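Local coordinates for probable glutathione reductase (Sinorhizobium meliloti, PDB 4DNA) that probably reduces glutathione disulfide to glutathione with NADPH, passing electrons through bound FAD and a redox-active disulfide, at the interface of chains A and B. Residues are numbered along the deposited sequence; one frame, centred on the assembly and turned at random. Chains: chain A/B, Probable glutathione reductase.

Contact 1: the interface of chains A and B. Residues chain A 70-72; chain B 57, 60, 64, 78-80, 84, 192.
The indole of A:Trp72 is clasped between aromatic side chains of chain B. On one face, B:Phe60 CB and B:Phe64 CE2 lie over the rim; the B:Phe64 ring stands edge-to-face on the six-membered ring, planes 78° apart and centroids 5.2 Å apart. On the opposite face, B:Phe79 CB makes a CH-pi contact 3.8 Å from the centroid of that six-membered ring. B:Phe79 CG lies anti to its backbone N (chi1 172°), which lays CB and CD1 over the indole face opposite B:Phe64; B:Leu192 CD2 sits over the centre of the B:Phe79 ring. A:Phe70 meets B:Phe60 at about a right angle, its CD1 3.5 Å from B:Phe60 CE2, while A:Phe70 CD2 rests 3.9 Å from the B:Ala57 methyl CB. B:Leu84 CD1 touches the A:Phe70 backbone.

The indole N-H of A:Trp72, at NE1, points nearly straight (160° at H) to the backbone carbonyl B:Ala57 O at 3.1 Å, close to the ring plane. B:Asp80 N donates to A:Gly71 O at 2.7 Å, beside an antiparallel bridge of A:Trp72 with B:Phe79. An alanine in place of A:Trp72 would probably leave B:Ala57 O without this donor and open a gap between B:Phe64 and B:Phe79.

In the fold, chain A's 3-10 helix 67-70 and strand 72-74 dock against helix 48-68, strand 77-79 and helix 81-105 of chain B.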
loop_
_atom_site.group_PDB
_atom_site.type_symbol
_atom_site.label_atom_id
_atom_site.label_comp_id
_atom_site.label_asym_id
_atom_site.label_seq_id
_atom_site.Cartn_x
_atom_site.Cartn_y
_atom_site.Cartn_z
ATOM N N PHE A 70 -15.012 -10.706 12.554
ATOM C CA PHE A 70 -14.247 -11.843 12.049
ATOM C C PHE A 70 -14.189 -13.042 13.004
ATOM O O PHE A 70 -13.316 -13.900 12.868
ATOM C CB PHE A 70 -12.837 -11.395 11.673
ATOM C CG PHE A 70 -12.778 -10.611 10.396
ATOM C CD1 PHE A 70 -13.044 -9.247 10.386
ATOM C CD2 PHE A 70 -12.463 -11.237 9.197
ATOM C CE1 PHE A 70 -12.998 -8.518 9.207
ATOM C CE2 PHE A 70 -12.411 -10.516 8.015
ATOM C CZ PHE A 70 -12.673 -9.150 8.019
ATOM N N GLY A 71 -15.110 -13.102 13.969
ATOM C CA GLY A 71 -15.213 -14.260 14.864
ATOM C C GLY A 71 -14.330 -14.187 16.096
ATOM O O GLY A 71 -14.199 -15.173 16.837
ATOM N N TRP A 72 -13.718 -13.019 16.299
ATOM C CA TRP A 72 -12.956 -12.735 17.507
ATOM C C TRP A 72 -13.820 -12.057 18.530
ATOM O O TRP A 72 -14.712 -11.281 18.192
ATOM C CB TRP A 72 -11.774 -11.835 17.202
ATOM C CG TRP A 72 -10.609 -12.507 16.517
ATOM C CD1 TRP A 72 -10.370 -12.597 15.148
ATOM C CD2 TRP A 72 -9.453 -13.175 17.148
ATOM N NE1 TRP A 72 -9.198 -13.260 14.899
ATOM C CE2 TRP A 72 -8.601 -13.637 16.053
ATOM C CE3 TRP A 72 -9.061 -13.427 18.454
ATOM C CZ2 TRP A 72 -7.411 -14.324 16.286
ATOM C CZ3 TRP A 72 -7.863 -14.119 18.671
ATOM C CH2 TRP A 72 -7.064 -14.561 17.614
ATOM N N ALA B 57 -8.831 -12.372 9.062
ATOM C CA ALA B 57 -9.133 -12.998 10.333
ATOM C C ALA B 57 -7.852 -13.454 11.019
ATOM O O ALA B 57 -7.670 -13.201 12.213
ATOM C CB ALA B 57 -10.094 -14.143 10.153
ATOM N N PHE B 60 -5.471 -10.613 12.882
ATOM C CA PHE B 60 -5.809 -9.903 14.124
ATOM C C PHE B 60 -4.981 -10.340 15.324
ATOM O O PHE B 60 -4.805 -9.568 16.268
ATOM C CB PHE B 60 -7.292 -10.001 14.441
ATOM C CG PHE B 60 -8.154 -9.205 13.515
ATOM C CD1 PHE B 60 -8.114 -7.816 13.528
ATOM C CD2 PHE B 60 -9.014 -9.841 12.631
ATOM C CE1 PHE B 60 -8.915 -7.076 12.676
ATOM C CE2 PHE B 60 -9.824 -9.103 11.774
ATOM C CZ PHE B 60 -9.775 -7.719 11.804
ATOM N N PHE B 64 -2.855 -7.899 17.876
ATOM C CA PHE B 64 -2.988 -7.912 19.321
ATOM C C PHE B 64 -1.631 -7.864 20.005
ATOM O O PHE B 64 -1.486 -7.223 21.047
ATOM C CB PHE B 64 -3.784 -9.136 19.798
ATOM C CG PHE B 64 -5.205 -9.176 19.304
ATOM C CD1 PHE B 64 -5.952 -8.002 19.164
ATOM C CD2 PHE B 64 -5.807 -10.393 18.998
ATOM C CE1 PHE B 64 -7.258 -8.041 18.712
ATOM C CE2 PHE B 64 -7.119 -10.435 18.547
ATOM C CZ PHE B 64 -7.842 -9.257 18.403
ATOM N N ARG B 78 -10.581 -14.481 22.219
ATOM C CA ARG B 78 -10.978 -15.807 21.789
ATOM C C ARG B 78 -11.343 -15.764 20.333
ATOM O O ARG B 78 -11.968 -14.808 19.881
ATOM C CB ARG B 78 -12.172 -16.319 22.587
ATOM C CG ARG B 78 -11.790 -17.087 23.833
ATOM C CD ARG B 78 -13.002 -17.760 24.442
ATOM N NE ARG B 78 -12.801 -18.020 25.866
ATOM C CZ ARG B 78 -13.567 -18.824 26.607
ATOM N NH1 ARG B 78 -14.596 -19.464 26.061
ATOM N NH2 ARG B 78 -13.304 -18.994 27.898
ATOM N N PHE B 79 -10.950 -16.796 19.599
ATOM C CA PHE B 79 -11.358 -16.918 18.211
ATOM C C PHE B 79 -12.391 -18.039 18.048
ATOM O O PHE B 79 -12.173 -19.171 18.485
ATOM C CB PHE B 79 -10.143 -17.128 17.295
ATOM C CG PHE B 79 -10.505 -17.446 15.865
ATOM C CD1 PHE B 79 -11.092 -16.483 15.044
ATOM C CD2 PHE B 79 -10.259 -18.709 15.336
ATOM C CE1 PHE B 79 -11.428 -16.780 13.731
ATOM C CE2 PHE B 79 -10.590 -19.008 14.023
ATOM C CZ PHE B 79 -11.176 -18.046 13.219
ATOM N N ASP B 80 -13.516 -17.706 17.419
ATOM C CA ASP B 80 -14.556 -18.679 17.133
ATOM C C ASP B 80 -14.651 -19.000 15.635
ATOM O O ASP B 80 -15.321 -18.296 14.877
ATOM C CB ASP B 80 -15.897 -18.184 17.654
ATOM C CG ASP B 80 -16.926 -19.290 17.752
ATOM O OD1 ASP B 80 -16.762 -20.353 17.102
ATOM O OD2 ASP B 80 -17.909 -19.100 18.494
ATOM N N LEU B 84 -16.783 -17.126 12.095
ATOM C CA LEU B 84 -16.132 -16.655 10.876
ATOM C C LEU B 84 -16.784 -17.262 9.669
ATOM O O LEU B 84 -17.075 -16.555 8.712
ATOM C CB LEU B 84 -14.643 -17.004 10.865
ATOM C CG LEU B 84 -13.810 -16.451 9.689
ATOM C CD1 LEU B 84 -13.737 -14.928 9.699
ATOM C CD2 LEU B 84 -12.408 -17.029 9.688
ATOM N N LEU B 192 -4.000 -18.357 13.138
ATOM C CA LEU B 192 -5.105 -18.726 14.018
ATOM C C LEU B 192 -4.742 -19.809 15.060
ATOM O O LEU B 192 -5.619 -20.473 15.614
ATOM C CB LEU B 192 -6.337 -19.104 13.183
ATOM C CG LEU B 192 -6.839 -17.990 12.246
ATOM C CD1 LEU B 192 -7.776 -18.520 11.181
ATOM C CD2 LEU B 192 -7.519 -16.873 13.022
#

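Contact 2: the interface of chains A and B. Residues chain A 43, 48, 314-315, 417; chain B 437-439.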
loop_
_atom_site.group_PDB
_atom_site.type_symbol
_atom_site.label_atom_id
_atom_site.label_comp_id
_atom_site.label_asym_id
_atom_site.label_seq_id
_atom_site.Cartn_x
_atom_site.Cartn_y
_atom_site.Cartn_z
ATOM N N CYS A 43 12.225 15.887 12.225
ATOM C CA CYS A 43 11.591 14.689 11.700
ATOM C C CYS A 43 11.751 13.532 12.667
ATOM O O CYS A 43 10.761 12.881 13.042
ATOM C CB CYS A 43 12.158 14.300 10.331
ATOM S SG CYS A 43 11.265 12.928 9.544
ATOM N N CYS A 48 8.000 13.569 11.761
ATOM C CA CYS A 48 7.524 12.428 10.982
ATOM C C CYS A 48 7.617 11.128 11.770
ATOM O O CYS A 48 6.609 10.440 11.916
ATOM C CB CYS A 48 8.270 12.290 9.645
ATOM S SG CYS A 48 9.356 13.660 9.146
ATOM N N THR A 314 10.718 16.538 4.822
ATOM C CA THR A 314 12.016 15.916 5.087
ATOM C C THR A 314 12.796 15.534 3.818
ATOM O O THR A 314 13.961 15.912 3.697
ATOM C CB THR A 314 11.874 14.725 6.069
ATOM O OG1 THR A 314 11.404 15.216 7.331
ATOM C CG2 THR A 314 13.199 14.005 6.295
ATOM N N PRO A 315 12.162 14.805 2.863
ATOM C CA PRO A 315 12.883 14.443 1.636
ATOM C C PRO A 315 13.351 15.654 0.830
ATOM O O PRO A 315 14.402 15.580 0.182
ATOM C CB PRO A 315 11.841 13.648 0.835
ATOM C CG PRO A 315 10.933 13.097 1.868
ATOM C CD PRO A 315 10.810 14.212 2.867
ATOM N N GLN A 417 3.275 7.267 -3.203
ATOM C CA GLN A 417 4.650 7.227 -3.578
ATOM C C GLN A 417 4.814 6.508 -4.862
ATOM O O GLN A 417 5.462 6.992 -5.737
ATOM C CB GLN A 417 5.446 6.489 -2.535
ATOM C CG GLN A 417 6.838 6.169 -3.005
ATOM C CD GLN A 417 7.811 7.272 -2.724
ATOM O OE1 GLN A 417 8.125 7.557 -1.598
ATOM N NE2 GLN A 417 8.284 7.897 -3.751
ATOM N N ALA B 437 10.914 11.020 -2.793
ATOM C CA ALA B 437 10.462 10.139 -1.735
ATOM C C ALA B 437 9.247 10.713 -1.006
ATOM O O ALA B 437 9.051 11.927 -0.965
ATOM C CB ALA B 437 11.601 9.873 -0.756
ATOM N N VAL B 438 8.427 9.823 -0.450
ATOM C CA VAL B 438 7.369 10.202 0.480
ATOM C C VAL B 438 7.755 9.600 1.816
ATOM O O VAL B 438 7.930 8.393 1.933
ATOM C CB VAL B 438 5.977 9.702 0.035
ATOM C CG1 VAL B 438 4.926 10.046 1.082
ATOM C CG2 VAL B 438 5.604 10.269 -1.330
ATOM N N HIS B 439 7.899 10.455 2.818
ATOM C CA HIS B 439 8.391 10.038 4.119
ATOM C C HIS B 439 7.401 10.321 5.227
ATOM O O HIS B 439 6.831 11.411 5.292
ATOM C CB HIS B 439 9.723 10.731 4.382
ATOM C CG HIS B 439 10.466 10.192 5.564
ATOM N ND1 HIS B 439 10.702 8.884 5.730
ATOM C CD2 HIS B 439 11.043 10.838 6.647
ATOM C CE1 HIS B 439 11.387 8.695 6.870
ATOM N NE2 HIS B 439 11.602 9.892 7.427
#
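The imidazole of B:His439 turns its CD2 and NE2 atoms toward chain A, where the redox-active disulfide typical of the pyridine nucleotide-disulfide oxidoreductases lies. A:Cys43 SG comes up to this end of the ring, 3.6 Å from B:His439 CD2 and 3.7 Å from B:His439 NE2, somewhat out of the ring plane. A:Thr314 CG2 lies above the opposite face, toward the rim, 3.8 Å from B:His439 CD2. A:Cys43 SG is bonded to A:Cys48 SG (2.1 Å); the latter sulfur sits farther from the imidazole. CG of B:His439 is anti to its backbone N (chi1 -169°), which carries the ring across the interface to the disulfide. At the root of the side chain, A:Pro315 CG packs 3.7 Å from B:His439 CB, the two side chains meeting at a slant, and also reaches the B:Ala437 carbonyl. In this family the histidine from the partner subunit is the active-site acid-base, and the first cysteine of the pair is the one that exchanges with glutathione disulfide.

The loop carrying the histidine is held one residue earlier. B:Val438 N donates to A:Gln417 OE1, the side-chain amide oxygen, at 2.6 Å, bent to 149° at H and tilted from the carbonyl plane. The A:Gln417 side chain runs antiparallel to that of B:Val438, whose CG2 lies 3.9 Å from A:Gln417 CA. B:Ala437 CA packs against A:Gln417 CD.

Contact 3: the interface of chains A and B. Residues chain A 415, 437-438, 441, 443-444, 446-447; chain B 413-414, 417-418.
B:Gln417 leaves helix 412-424 with CG anti to its backbone N (chi1 179°) and then bends at chi2, folding its carboxamide into the 437-447 stretch of chain A. A:Ala443 CB packs 3.5 Å from B:Gln417 CG, and A:Val447 meets the carboxamide tip to tip, its CG2 3.9 Å from B:Gln417 NE2. B:Gln417 OE1 accepts a hydrogen bond from A:Val438 N at 2.7 Å and also lies near A:Glu444 CA.

B:Glu414, one turn earlier, likewise bends at chi2 (-79°); the carboxylate oxygen B:Glu414 OE1 accepts A:Ala443 N at 2.8 Å with the syn lone pair. This caps the start of 3-10 helix 443-446, whose end might in turn stabilise the carboxylate charge. A:Thr441 CB rests against the B:Glu414 carboxylate.

Within chain A, A:Thr441 OG1 donates to A:Val438 O at 2.7 Å, and A:Thr441 N donates to A:Glu444 OE2 at 3.1 Å, on the anti side of the carboxylate and tilted out of its plane. B:Leu418 spreads its methyls over apolar neighbours: CD1 on selenomethionine A:Met415, CD2 3.9 Å from A:Leu446 CD1.

The contact clamps the segment around A:His439 onto the partner's helix, and may help keep A:Glu444, the family's partner of the catalytic histidine, in place.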
loop_
_atom_site.group_PDB
_atom_site.type_symbol
_atom_site.label_atom_id
_atom_site.label_comp_id
_atom_site.label_asym_id
_atom_site.label_seq_id
_atom_site.Cartn_x
_atom_site.Cartn_y
_atom_site.Cartn_z
HETATM N N MSE A 415 0.631 4.246 -1.683
HETATM C CA MSE A 415 0.157 4.400 -3.027
HETATM C C MSE A 415 0.614 5.656 -3.663
HETATM O O MSE A 415 0.960 5.675 -4.841
HETATM C CB MSE A 415 -1.342 4.369 -2.977
HETATM C CG MSE A 415 -1.761 2.930 -3.121
HETATM SE SE MSE A 415 -3.658 2.739 -2.767
HETATM C CE MSE A 415 -4.296 3.228 -4.520
ATOM N N ALA A 437 -5.334 -5.880 -13.805
ATOM C CA ALA A 437 -5.730 -5.701 -12.418
ATOM C C ALA A 437 -5.092 -6.735 -11.501
ATOM O O ALA A 437 -4.858 -7.880 -11.905
ATOM C CB ALA A 437 -7.244 -5.757 -12.300
ATOM N N VAL A 438 -4.806 -6.323 -10.268
ATOM C CA VAL A 438 -4.455 -7.267 -9.211
ATOM C C VAL A 438 -5.623 -7.387 -8.224
ATOM O O VAL A 438 -6.112 -6.399 -7.691
ATOM C CB VAL A 438 -3.148 -6.889 -8.476
ATOM C CG1 VAL A 438 -2.724 -8.015 -7.547
ATOM C CG2 VAL A 438 -2.039 -6.570 -9.460
ATOM N N THR A 441 -7.486 -6.194 -4.493
ATOM C CA THR A 441 -6.862 -5.015 -3.891
ATOM C C THR A 441 -7.809 -3.810 -3.938
ATOM O O THR A 441 -8.892 -3.870 -4.520
ATOM C CB THR A 441 -5.560 -4.602 -4.610
ATOM O OG1 THR A 441 -5.837 -4.342 -5.993
ATOM C CG2 THR A 441 -4.440 -5.669 -4.470
ATOM N N ALA A 443 -6.271 -0.838 -4.971
ATOM C CA ALA A 443 -5.599 -0.255 -6.132
ATOM C C ALA A 443 -6.141 -0.631 -7.507
ATOM O O ALA A 443 -5.932 0.113 -8.460
ATOM C CB ALA A 443 -4.108 -0.559 -6.061
ATOM N N GLU A 444 -6.822 -1.765 -7.632
ATOM C CA GLU A 444 -7.352 -2.142 -8.946
ATOM C C GLU A 444 -8.476 -1.224 -9.453
ATOM O O GLU A 444 -8.800 -1.224 -10.650
ATOM C CB GLU A 444 -7.815 -3.582 -8.972
ATOM C CG GLU A 444 -8.811 -3.928 -7.895
ATOM C CD GLU A 444 -9.250 -5.367 -8.000
ATOM O OE1 GLU A 444 -9.494 -5.816 -9.138
ATOM O OE2 GLU A 444 -9.333 -6.050 -6.959
ATOM N N LEU A 446 -8.196 1.895 -9.700
ATOM C CA LEU A 446 -7.519 2.901 -10.523
ATOM C C LEU A 446 -7.287 2.411 -11.955
ATOM O O LEU A 446 -7.151 3.223 -12.875
ATOM C CB LEU A 446 -6.192 3.329 -9.903
ATOM C CG LEU A 446 -6.154 4.102 -8.585
ATOM C CD1 LEU A 446 -4.870 3.767 -7.843
ATOM C CD2 LEU A 446 -6.245 5.596 -8.817
ATOM N N VAL A 447 -7.268 1.095 -12.158
ATOM C CA VAL A 447 -6.955 0.563 -13.492
ATOM C C VAL A 447 -8.141 0.024 -14.295
ATOM O O VAL A 447 -7.962 -0.457 -15.413
ATOM C CB VAL A 447 -5.783 -0.454 -13.492
ATOM C CG1 VAL A 447 -4.550 0.158 -12.862
ATOM C CG2 VAL A 447 -6.171 -1.751 -12.799
ATOM N N GLY B 413 0.867 -6.483 -1.916
ATOM C CA GLY B 413 -0.100 -6.697 -2.985
ATOM C C GLY B 413 -0.506 -5.391 -3.643
ATOM O O GLY B 413 -0.518 -5.285 -4.867
ATOM N N GLU B 414 -0.830 -4.389 -2.829
ATOM C CA GLU B 414 -1.270 -3.092 -3.343
ATOM C C GLU B 414 -0.168 -2.441 -4.157
ATOM O O GLU B 414 -0.423 -1.899 -5.217
ATOM C CB GLU B 414 -1.710 -2.163 -2.213
ATOM C CG GLU B 414 -2.943 -2.634 -1.449
ATOM C CD GLU B 414 -4.263 -2.346 -2.164
ATOM O OE1 GLU B 414 -4.263 -1.638 -3.205
ATOM O OE2 GLU B 414 -5.314 -2.835 -1.673
ATOM N N GLN B 417 0.296 -3.865 -7.766
ATOM C CA GLN B 417 -0.597 -3.222 -8.697
ATOM C C GLN B 417 0.053 -2.004 -9.274
ATOM O O GLN B 417 0.130 -1.857 -10.487
ATOM C CB GLN B 417 -1.883 -2.777 -8.001
ATOM C CG GLN B 417 -2.869 -2.061 -8.917
ATOM C CD GLN B 417 -3.475 -3.012 -9.923
ATOM O OE1 GLN B 417 -4.440 -3.702 -9.612
ATOM N NE2 GLN B 417 -2.901 -3.074 -11.129
ATOM N N LEU B 418 0.521 -1.121 -8.412
ATOM C CA LEU B 418 0.965 0.173 -8.896
ATOM C C LEU B 418 2.276 0.116 -9.649
ATOM O O LEU B 418 2.458 0.876 -10.616
ATOM C CB LEU B 418 0.981 1.217 -7.784
ATOM C CG LEU B 418 -0.415 1.407 -7.181
ATOM C CD1 LEU B 418 -0.283 2.066 -5.827
ATOM C CD2 LEU B 418 -1.370 2.169 -8.087
#

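The centres of contacts 1 and 2 lie about 35 Å apart, those of contacts 1 and 3 about 27 Å and those of contacts 2 and 3 about 22 Å. Contacts 2 and 3 use the same pieces with the chains exchanged: helix 412-424, through A:Gln417 or B:Gln417, and the loop at 437-438, so they belong to the two symmetry-related active sites. The helix that starts at A:Cys48 in contact 2 supplies, from its chain B copy, B:Phe60 and B:Phe64 to contact 1, whose centre is about 32 Å from B:His439. Contact 1 thus ties the dimer together remotely, contact 2 brings histidine and disulfide together, and contact 3 braces the histidine-bearing loop of the other site.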